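Local coordinates for peptide-binding protein (Photobacterium damsela subsp. piscicida, PDB 6SQX) that cleaves the peptidoglycan of potentially competing bacteria as a secreted NlpC/P60 endopeptidase, probably by a cysteine-peptidase mechanism, at residues S179-I187 with L253-E261; Q376-V384 with H395-T403. All coordinates share one frame; numbering follows the deposited sequence. Where two conformers were deposited one is given.

Contact 1. Residues S179-I187 with L253-E261; sequences SALWTGTPI and LEAGSILPE. With EDO (1,2-ethanediol), chain N.
Two type II beta turns meet where the SH3b1-type domain faces a second five-stranded antiparallel sheet: Trp182 to Thr185 on one side, Glu254 to Ser257 on the other. They are built alike, each with a glycine of positive phi (Gly184, Gly256) at the third position and a hydroxyl returning to the first residue's carbonyl. Thr185 OG1 donates to Trp182 O and Ser257 OG to Glu254 O, both in the carbonyl plane on a lone pair, beside the turn's own N-H bond. The Trp182 indole bridges the turns. With CG anti to the carbonyl carbon (chi1 -50°), the ring offers one face to Glu254, whose CB sits 3.7 Å from the centroid of the Trp182 six-membered ring, a CH-pi contact. A bend at chi2 (-97°) lets the Glu254 chain follow the ring, the carboxylate and ring planes being 21° apart. Ala255 O covers the same face toward its rim, 3.6 Å from Trp182 NE1, while Ser257 OG is 3.4 Å from Trp182 CB. No direct hydrogen bond joins the segments; two waters lie between them. One lies 2.7 Å from Thr183 O and accepts from Ile258 N at 2.9 Å; the other lies 2.7 Å from both Gly184 O and Ile258 O and can donate to either. Leu259 CD2 closes against Gly184 CA at 3.9 Å. Lys238 and Arg330 form salt bridges with the Glu254 carboxylate, and Arg330, from helix 326-334, also binds Ala255 O. Leu259 continues onto Leu266 and Pro269 of strand 265-271, and Ile258 packs on Phe60 and Tyr64 of helix 50-64.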
loop_
_atom_site.group_PDB
_atom_site.type_symbol
_atom_site.label_atom_id
_atom_site.label_comp_id
_atom_site.label_asym_id
_atom_site.label_seq_id
_atom_site.Cartn_x
_atom_site.Cartn_y
_atom_site.Cartn_z
ATOM N N SER A 179 1.509 7.277 -1.939
ATOM C CA SER A 179 0.747 6.435 -1.021
ATOM C C SER A 179 -0.631 7.038 -0.795
ATOM O O SER A 179 -0.852 8.221 -1.062
ATOM C CB SER A 179 1.425 6.336 0.349
ATOM O OG SER A 179 2.714 5.761 0.192
ATOM N N ALA A 180 -1.537 6.229 -0.235
ATOM C CA ALA A 180 -2.841 6.719 0.203
ATOM C C ALA A 180 -2.931 6.494 1.706
ATOM O O ALA A 180 -2.907 5.339 2.156
ATOM C CB ALA A 180 -3.964 5.930 -0.477
ATOM N N LEU A 181 -3.034 7.584 2.482
ATOM C CA LEU A 181 -3.140 7.501 3.944
ATOM C C LEU A 181 -4.552 7.827 4.402
ATOM O O LEU A 181 -5.151 8.803 3.943
ATOM C CB LEU A 181 -2.149 8.460 4.652
ATOM C CG LEU A 181 -0.656 8.246 4.438
ATOM C CD1 LEU A 181 0.153 9.312 5.181
ATOM C CD2 LEU A 181 -0.253 6.857 4.865
ATOM N N TRP A 182 -5.046 7.041 5.349
ATOM C CA TRP A 182 -6.429 7.180 5.766
ATOM C C TRP A 182 -6.586 8.124 6.955
ATOM O O TRP A 182 -5.698 8.260 7.804
ATOM C CB TRP A 182 -6.965 5.792 6.159
ATOM C CG TRP A 182 -6.677 4.769 5.106
ATOM C CD1 TRP A 182 -5.967 3.625 5.265
ATOM C CD2 TRP A 182 -7.035 4.826 3.706
ATOM N NE1 TRP A 182 -5.843 2.958 4.069
ATOM C CE2 TRP A 182 -6.495 3.665 3.093
ATOM C CE3 TRP A 182 -7.728 5.747 2.915
ATOM C CZ2 TRP A 182 -6.659 3.388 1.738
ATOM C CZ3 TRP A 182 -7.906 5.458 1.555
ATOM C CH2 TRP A 182 -7.374 4.287 0.985
ATOM N N THR A 183 -7.776 8.740 7.043
ATOM C CA THR A 183 -8.125 9.527 8.215
ATOM C C THR A 183 -7.825 8.718 9.465
ATOM O O THR A 183 -8.169 7.534 9.557
ATOM C CB THR A 183 -9.641 9.799 8.148
ATOM O OG1 THR A 183 -9.912 10.607 7.005
ATOM C CG2 THR A 183 -10.131 10.512 9.428
ATOM N N GLY A 184 -7.183 9.369 10.445
ATOM C CA GLY A 184 -6.805 8.717 11.691
ATOM C C GLY A 184 -5.334 8.337 11.784
ATOM O O GLY A 184 -4.893 7.942 12.880
ATOM N N THR A 185 -4.580 8.400 10.664
ATOM C CA THR A 185 -3.198 7.893 10.679
ATOM C C THR A 185 -2.308 8.802 11.525
ATOM O O THR A 185 -2.251 10.005 11.258
ATOM C CB THR A 185 -2.628 7.849 9.255
ATOM O OG1 THR A 185 -3.442 7.001 8.416
ATOM C CG2 THR A 185 -1.242 7.249 9.273
ATOM N N PRO A 186 -1.590 8.262 12.520
ATOM C CA PRO A 186 -0.598 9.070 13.263
ATOM C C PRO A 186 0.567 9.470 12.355
ATOM O O PRO A 186 1.136 8.639 11.632
ATOM C CB PRO A 186 -0.124 8.116 14.371
ATOM C CG PRO A 186 -1.216 7.118 14.543
ATOM C CD PRO A 186 -1.688 6.901 13.087
ATOM N N ILE A 187 0.914 10.755 12.379
ATOM C CA ILE A 187 1.963 11.290 11.513
ATOM C C ILE A 187 2.826 12.271 12.295
ATOM O O ILE A 187 2.539 12.628 13.436
ATOM C CB ILE A 187 1.398 11.979 10.242
ATOM C CG1 ILE A 187 0.455 13.120 10.687
ATOM C CG2 ILE A 187 0.674 10.944 9.360
ATOM C CD1 ILE A 187 -0.105 13.951 9.575
ATOM N N LEU A 253 -15.357 6.897 4.489
ATOM C CA LEU A 253 -14.574 6.094 5.439
ATOM C C LEU A 253 -14.023 4.874 4.707
ATOM O O LEU A 253 -14.784 4.124 4.079
ATOM C CB LEU A 253 -15.503 5.623 6.571
ATOM C CG LEU A 253 -14.949 4.685 7.644
ATOM C CD1 LEU A 253 -13.791 5.379 8.404
ATOM C CD2 LEU A 253 -16.060 4.224 8.589
ATOM N N GLU A 254 -12.700 4.660 4.785
ATOM C CA GLU A 254 -12.012 3.650 3.989
ATOM C C GLU A 254 -11.522 2.516 4.874
ATOM O O GLU A 254 -11.025 2.739 6.000
ATOM C CB GLU A 254 -10.798 4.258 3.283
ATOM C CG GLU A 254 -11.190 5.285 2.224
ATOM C CD GLU A 254 -11.252 4.741 0.783
ATOM O OE1 GLU A 254 -11.065 3.511 0.595
ATOM O OE2 GLU A 254 -11.505 5.573 -0.126
ATOM N N ALA A 255 -11.627 1.288 4.372
ATOM C CA ALA A 255 -11.013 0.164 5.076
ATOM C C ALA A 255 -9.525 0.447 5.310
ATOM O O ALA A 255 -8.860 1.113 4.504
ATOM C CB ALA A 255 -11.197 -1.133 4.282
ATOM N N GLY A 256 -9.028 -0.060 6.429
ATOM C CA GLY A 256 -7.671 0.234 6.881
ATOM C C GLY A 256 -7.615 1.322 7.929
ATOM O O GLY A 256 -6.638 1.399 8.674
ATOM N N SER A 257 -8.651 2.162 8.019
ATOM C CA SER A 257 -8.696 3.180 9.055
ATOM C C SER A 257 -8.850 2.529 10.424
ATOM O O SER A 257 -9.486 1.490 10.581
ATOM C CB SER A 257 -9.920 4.074 8.856
ATOM O OG SER A 257 -9.896 4.656 7.565
ATOM N N ILE A 258 -8.293 3.185 11.437
ATOM C CA ILE A 258 -8.304 2.726 12.801
ATOM C C ILE A 258 -8.724 3.926 13.644
ATOM O O ILE A 258 -8.008 4.934 13.713
ATOM C CB ILE A 258 -6.938 2.161 13.222
ATOM C CG1 ILE A 258 -6.558 0.957 12.341
ATOM C CG2 ILE A 258 -6.913 1.758 14.703
ATOM C CD1 ILE A 258 -5.029 0.609 12.482
ATOM N N LEU A 259 -9.920 3.857 14.237
ATOM C CA LEU A 259 -10.501 5.051 14.827
ATOM C C LEU A 259 -11.158 4.728 16.160
ATOM O O LEU A 259 -11.591 3.588 16.389
ATOM C CB LEU A 259 -11.581 5.632 13.897
ATOM C CG LEU A 259 -11.034 6.169 12.552
ATOM C CD1 LEU A 259 -12.198 6.352 11.540
ATOM C CD2 LEU A 259 -10.303 7.519 12.783
ATOM N N PRO A 260 -11.239 5.707 17.065
ATOM C CA PRO A 260 -11.918 5.487 18.349
ATOM C C PRO A 260 -13.416 5.239 18.187
ATOM O O PRO A 260 -14.057 5.695 17.235
ATOM C CB PRO A 260 -11.688 6.809 19.111
ATOM C CG PRO A 260 -10.478 7.427 18.459
ATOM C CD PRO A 260 -10.613 7.045 16.986
ATOM N N GLU A 261 -13.977 4.564 19.194
ATOM C CA GLU A 261 -15.408 4.332 19.236
ATOM C C GLU A 261 -15.847 4.356 20.699
ATOM O O GLU A 261 -15.162 3.827 21.582
ATOM C CB GLU A 261 -15.711 2.961 18.591
ATOM C CG GLU A 261 -17.109 2.388 18.849
ATOM C CD GLU A 261 -17.162 1.508 20.099
ATOM O OE1 GLU A 261 -17.989 1.799 20.989
ATOM O OE2 GLU A 261 -16.380 0.517 20.196
HETATM C C1 EDO N . -11.736 10.186 -0.698
HETATM O O1 EDO N . -11.681 10.648 0.651
HETATM C C2 EDO N . -11.259 8.735 -0.713
HETATM O O2 EDO N . -12.259 7.864 -0.208
HETATM O O HOH W 1 -6.713 5.453 10.604
HETATM O O HOH W 2 -5.338 5.376 13.755
#

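Contact 2. Residues Q376-V384 with H395-T403; sequences QLIPFMTLV and HIGLYMGTT
An antiparallel beta hairpin of the NlpC/P60 domain, strands 382-387 and 395-405, brings Val384 against Gly397 through a reciprocal pair of backbone bonds, each 2.9 Å between N and O. Beyond Leu383 and Leu398, a non-hydrogen-bonded pair, Tyr399 N reaches Thr382 O. Just ahead of strand 382-387 the chain makes a type II turn, Ile378 to Met381, from which Phe380 N bonds to Tyr399 O at 2.8 Å, nearly straight (165°). Tyr399 carries the largest share of the packing. A chi1 of 179°, which turns CG away from the backbone N, lays the phenol alongside Pro379; Leu377 CB meets Tyr399 CE2 at 3.9 Å. Its hydroxyl is bonded to Leu368 O. Met400 crosses the Phe380 ring, its CG over the face 4.3 Å from the centroid and its sulfur placed obliquely, a Met-aromatic contact. Leu383 CD1 touches Ile396 CD1, and Leu398 CD1 covers Phe380 O at 3.6 Å. That carbonyl is buried without a polar partner, which probably carries a desolvation cost amid otherwise apolar packing, whereas N-H and C=O of both Val384 and Gly397, Tyr399 N with Thr382 O, and Phe380 N with Tyr399 O satisfy one another.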
loop_
_atom_site.group_PDB
_atom_site.type_symbol
_atom_site.label_atom_id
_atom_site.label_comp_id
_atom_site.label_asym_id
_atom_site.label_seq_id
_atom_site.Cartn_x
_atom_site.Cartn_y
_atom_site.Cartn_z
ATOM N N GLN A 376 8.879 -24.369 4.661
ATOM C CA GLN A 376 7.437 -24.584 4.638
ATOM C C GLN A 376 6.746 -23.248 4.381
ATOM O O GLN A 376 6.894 -22.312 5.176
ATOM C CB GLN A 376 6.967 -25.176 5.968
ATOM C CG GLN A 376 5.451 -25.247 6.133
ATOM C CD GLN A 376 4.802 -26.367 5.320
ATOM O OE1 GLN A 376 4.762 -26.323 4.086
ATOM N NE2 GLN A 376 4.283 -27.375 6.017
ATOM N N LEU A 377 6.016 -23.155 3.267
ATOM C CA LEU A 377 5.238 -21.964 2.940
ATOM C C LEU A 377 3.861 -22.060 3.588
ATOM O O LEU A 377 3.301 -23.147 3.746
ATOM C CB LEU A 377 5.079 -21.842 1.424
ATOM C CG LEU A 377 6.380 -21.706 0.624
ATOM C CD1 LEU A 377 6.084 -21.316 -0.802
ATOM C CD2 LEU A 377 7.309 -20.675 1.267
ATOM N N ILE A 378 3.316 -20.915 3.983
ATOM C CA ILE A 378 2.055 -20.893 4.718
ATOM C C ILE A 378 1.033 -20.082 3.934
ATOM O O ILE A 378 1.199 -18.860 3.791
ATOM C CB ILE A 378 2.229 -20.287 6.116
ATOM C CG1 ILE A 378 3.280 -21.069 6.910
ATOM C CG2 ILE A 378 0.881 -20.227 6.828
ATOM C CD1 ILE A 378 3.378 -20.666 8.388
ATOM N N PRO A 379 -0.028 -20.703 3.420
ATOM C CA PRO A 379 -1.077 -19.932 2.735
ATOM C C PRO A 379 -1.613 -18.838 3.638
ATOM O O PRO A 379 -1.819 -19.044 4.841
ATOM C CB PRO A 379 -2.158 -20.985 2.434
ATOM C CG PRO A 379 -1.370 -22.289 2.315
ATOM C CD PRO A 379 -0.272 -22.158 3.368
ATOM N N PHE A 380 -1.798 -17.662 3.047
ATOM C CA PHE A 380 -2.297 -16.454 3.692
ATOM C C PHE A 380 -1.258 -15.768 4.563
ATOM O O PHE A 380 -1.564 -14.692 5.119
ATOM C CB PHE A 380 -3.603 -16.654 4.487
ATOM C CG PHE A 380 -4.756 -17.137 3.631
ATOM C CD1 PHE A 380 -5.608 -16.236 2.978
ATOM C CD2 PHE A 380 -4.994 -18.489 3.473
ATOM C CE1 PHE A 380 -6.659 -16.686 2.180
ATOM C CE2 PHE A 380 -6.044 -18.943 2.681
ATOM C CZ PHE A 380 -6.884 -18.041 2.043
ATOM N N MET A 381 -0.032 -16.319 4.676
ATOM C CA MET A 381 0.991 -15.753 5.543
ATOM C C MET A 381 2.353 -15.701 4.865
ATOM O O MET A 381 3.367 -15.587 5.565
ATOM C CB MET A 381 1.061 -16.537 6.875
ATOM C CG MET A 381 -0.106 -16.231 7.787
ATOM S SD MET A 381 -0.064 -14.523 8.418
ATOM C CE MET A 381 -1.802 -14.278 8.727
ATOM N N THR A 382 2.416 -15.817 3.544
ATOM C CA THR A 382 3.682 -15.780 2.817
ATOM C C THR A 382 3.542 -14.819 1.664
ATOM O O THR A 382 2.564 -14.901 0.924
ATOM C CB THR A 382 3.990 -17.165 2.240
ATOM O OG1 THR A 382 3.930 -18.141 3.290
ATOM C CG2 THR A 382 5.387 -17.189 1.601
ATOM N N LEU A 383 4.497 -13.922 1.491
ATOM C CA LEU A 383 4.519 -13.019 0.359
ATOM C C LEU A 383 5.387 -13.633 -0.731
ATOM O O LEU A 383 6.486 -14.124 -0.455
ATOM C CB LEU A 383 5.129 -11.677 0.775
ATOM C CG LEU A 383 4.549 -10.990 2.014
ATOM C CD1 LEU A 383 5.176 -9.630 2.257
ATOM C CD2 LEU A 383 3.013 -10.837 1.857
ATOM N N VAL A 384 4.913 -13.612 -1.965
ATOM C CA VAL A 384 5.710 -14.002 -3.125
ATOM C C VAL A 384 6.027 -12.741 -3.908
ATOM O O VAL A 384 5.112 -11.995 -4.274
ATOM C CB VAL A 384 4.970 -15.015 -4.021
ATOM C CG1 VAL A 384 5.960 -15.637 -5.034
ATOM C CG2 VAL A 384 4.325 -16.106 -3.171
ATOM N N HIS A 395 6.850 -6.735 -8.435
ATOM C CA HIS A 395 5.504 -7.215 -8.151
ATOM C C HIS A 395 5.539 -8.022 -6.864
ATOM O O HIS A 395 6.582 -8.586 -6.501
ATOM C CB HIS A 395 4.922 -8.081 -9.282
ATOM C CG HIS A 395 3.469 -8.374 -9.089
ATOM N ND1 HIS A 395 2.538 -7.377 -8.861
ATOM C CD2 HIS A 395 2.804 -9.551 -9.014
ATOM C CE1 HIS A 395 1.346 -7.934 -8.695
ATOM N NE2 HIS A 395 1.480 -9.246 -8.775
ATOM N N ILE A 396 4.404 -8.059 -6.153
ATOM C CA ILE A 396 4.317 -8.870 -4.948
ATOM C C ILE A 396 2.863 -9.309 -4.795
ATOM O O ILE A 396 1.940 -8.596 -5.219
ATOM C CB ILE A 396 4.882 -8.090 -3.721
ATOM C CG1 ILE A 396 5.054 -8.999 -2.503
ATOM C CG2 ILE A 396 3.984 -6.864 -3.384
ATOM C CD1 ILE A 396 5.968 -8.319 -1.434
ATOM N N GLY A 397 2.663 -10.475 -4.187
ATOM C CA GLY A 397 1.319 -10.935 -3.853
ATOM C C GLY A 397 1.338 -11.821 -2.623
ATOM O O GLY A 397 2.407 -12.171 -2.093
ATOM N N LEU A 398 0.152 -12.175 -2.141
ATOM C CA LEU A 398 -0.014 -12.994 -0.943
ATOM C C LEU A 398 -0.304 -14.433 -1.364
ATOM O O LEU A 398 -1.375 -14.717 -1.903
ATOM C CB LEU A 398 -1.152 -12.450 -0.070
ATOM C CG LEU A 398 -1.464 -13.276 1.186
ATOM C CD1 LEU A 398 -0.249 -13.252 2.112
ATOM C CD2 LEU A 398 -2.728 -12.752 1.869
ATOM N N TYR A 399 0.644 -15.340 -1.148
ATOM C CA TYR A 399 0.442 -16.754 -1.463
ATOM C C TYR A 399 -0.793 -17.292 -0.754
ATOM O O TYR A 399 -0.971 -17.075 0.446
ATOM C CB TYR A 399 1.666 -17.512 -0.952
ATOM C CG TYR A 399 1.640 -19.009 -1.162
ATOM C CD1 TYR A 399 1.682 -19.558 -2.444
ATOM C CD2 TYR A 399 1.634 -19.886 -0.075
ATOM C CE1 TYR A 399 1.690 -20.954 -2.635
ATOM C CE2 TYR A 399 1.654 -21.266 -0.252
ATOM C CZ TYR A 399 1.684 -21.801 -1.527
ATOM O OH TYR A 399 1.705 -23.169 -1.663
ATOM N N MET A 400 -1.652 -18.001 -1.507
ATOM C CA MET A 400 -2.889 -18.555 -0.954
ATOM C C MET A 400 -2.947 -20.075 -1.050
ATOM O O MET A 400 -3.988 -20.652 -0.778
ATOM C CB MET A 400 -4.127 -17.945 -1.624
ATOM C CG MET A 400 -4.444 -16.555 -1.084
ATOM S SD MET A 400 -5.835 -15.811 -1.999
ATOM C CE MET A 400 -7.163 -17.021 -1.723
ATOM N N GLY A 401 -1.846 -20.746 -1.388
ATOM C CA GLY A 401 -1.909 -22.187 -1.560
ATOM C C GLY A 401 -2.088 -22.598 -3.011
ATOM O O GLY A 401 -1.467 -22.003 -3.910
ATOM N N THR A 402 -2.933 -23.609 -3.258
ATOM C CA THR A 402 -3.122 -24.151 -4.603
ATOM C C THR A 402 -4.607 -24.304 -4.927
ATOM O O THR A 402 -5.477 -24.228 -4.047
ATOM C CB THR A 402 -2.426 -25.525 -4.751
ATOM O OG1 THR A 402 -2.982 -26.457 -3.817
ATOM C CG2 THR A 402 -0.923 -25.414 -4.501
ATOM N N THR A 403 -4.888 -24.539 -6.214
ATOM C CA THR A 403 -6.231 -24.859 -6.671
ATOM C C THR A 403 -6.104 -25.745 -7.905
ATOM O O THR A 403 -5.039 -25.838 -8.519
ATOM C CB THR A 403 -7.025 -23.568 -6.972
ATOM O OG1 THR A 403 -8.428 -23.849 -7.032
ATOM C CG2 THR A 403 -6.591 -22.922 -8.279
#

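From the N terminus, the chain first completes contact 1, where residues 253-261 return to 179-187 after 65 intervening residues rich in strand. Contact 2 opens later and closes over ten intervening residues, the end of strand 382-387 and the hairpin loop. The two therefore stand in series, neither nested nor crossing, with centres about 26 Å apart and nearest atoms about 13 Å apart. Contact 1 joins the SH3b1-type domain to the sheet that follows it, whereas contact 2 is internal to the NlpC/P60 domain, within its six-stranded sheet. Helix 326-334 relates them: its Arg330 reaches contact 1, while Leu328 and Phe332 pack against side chains of contact 2.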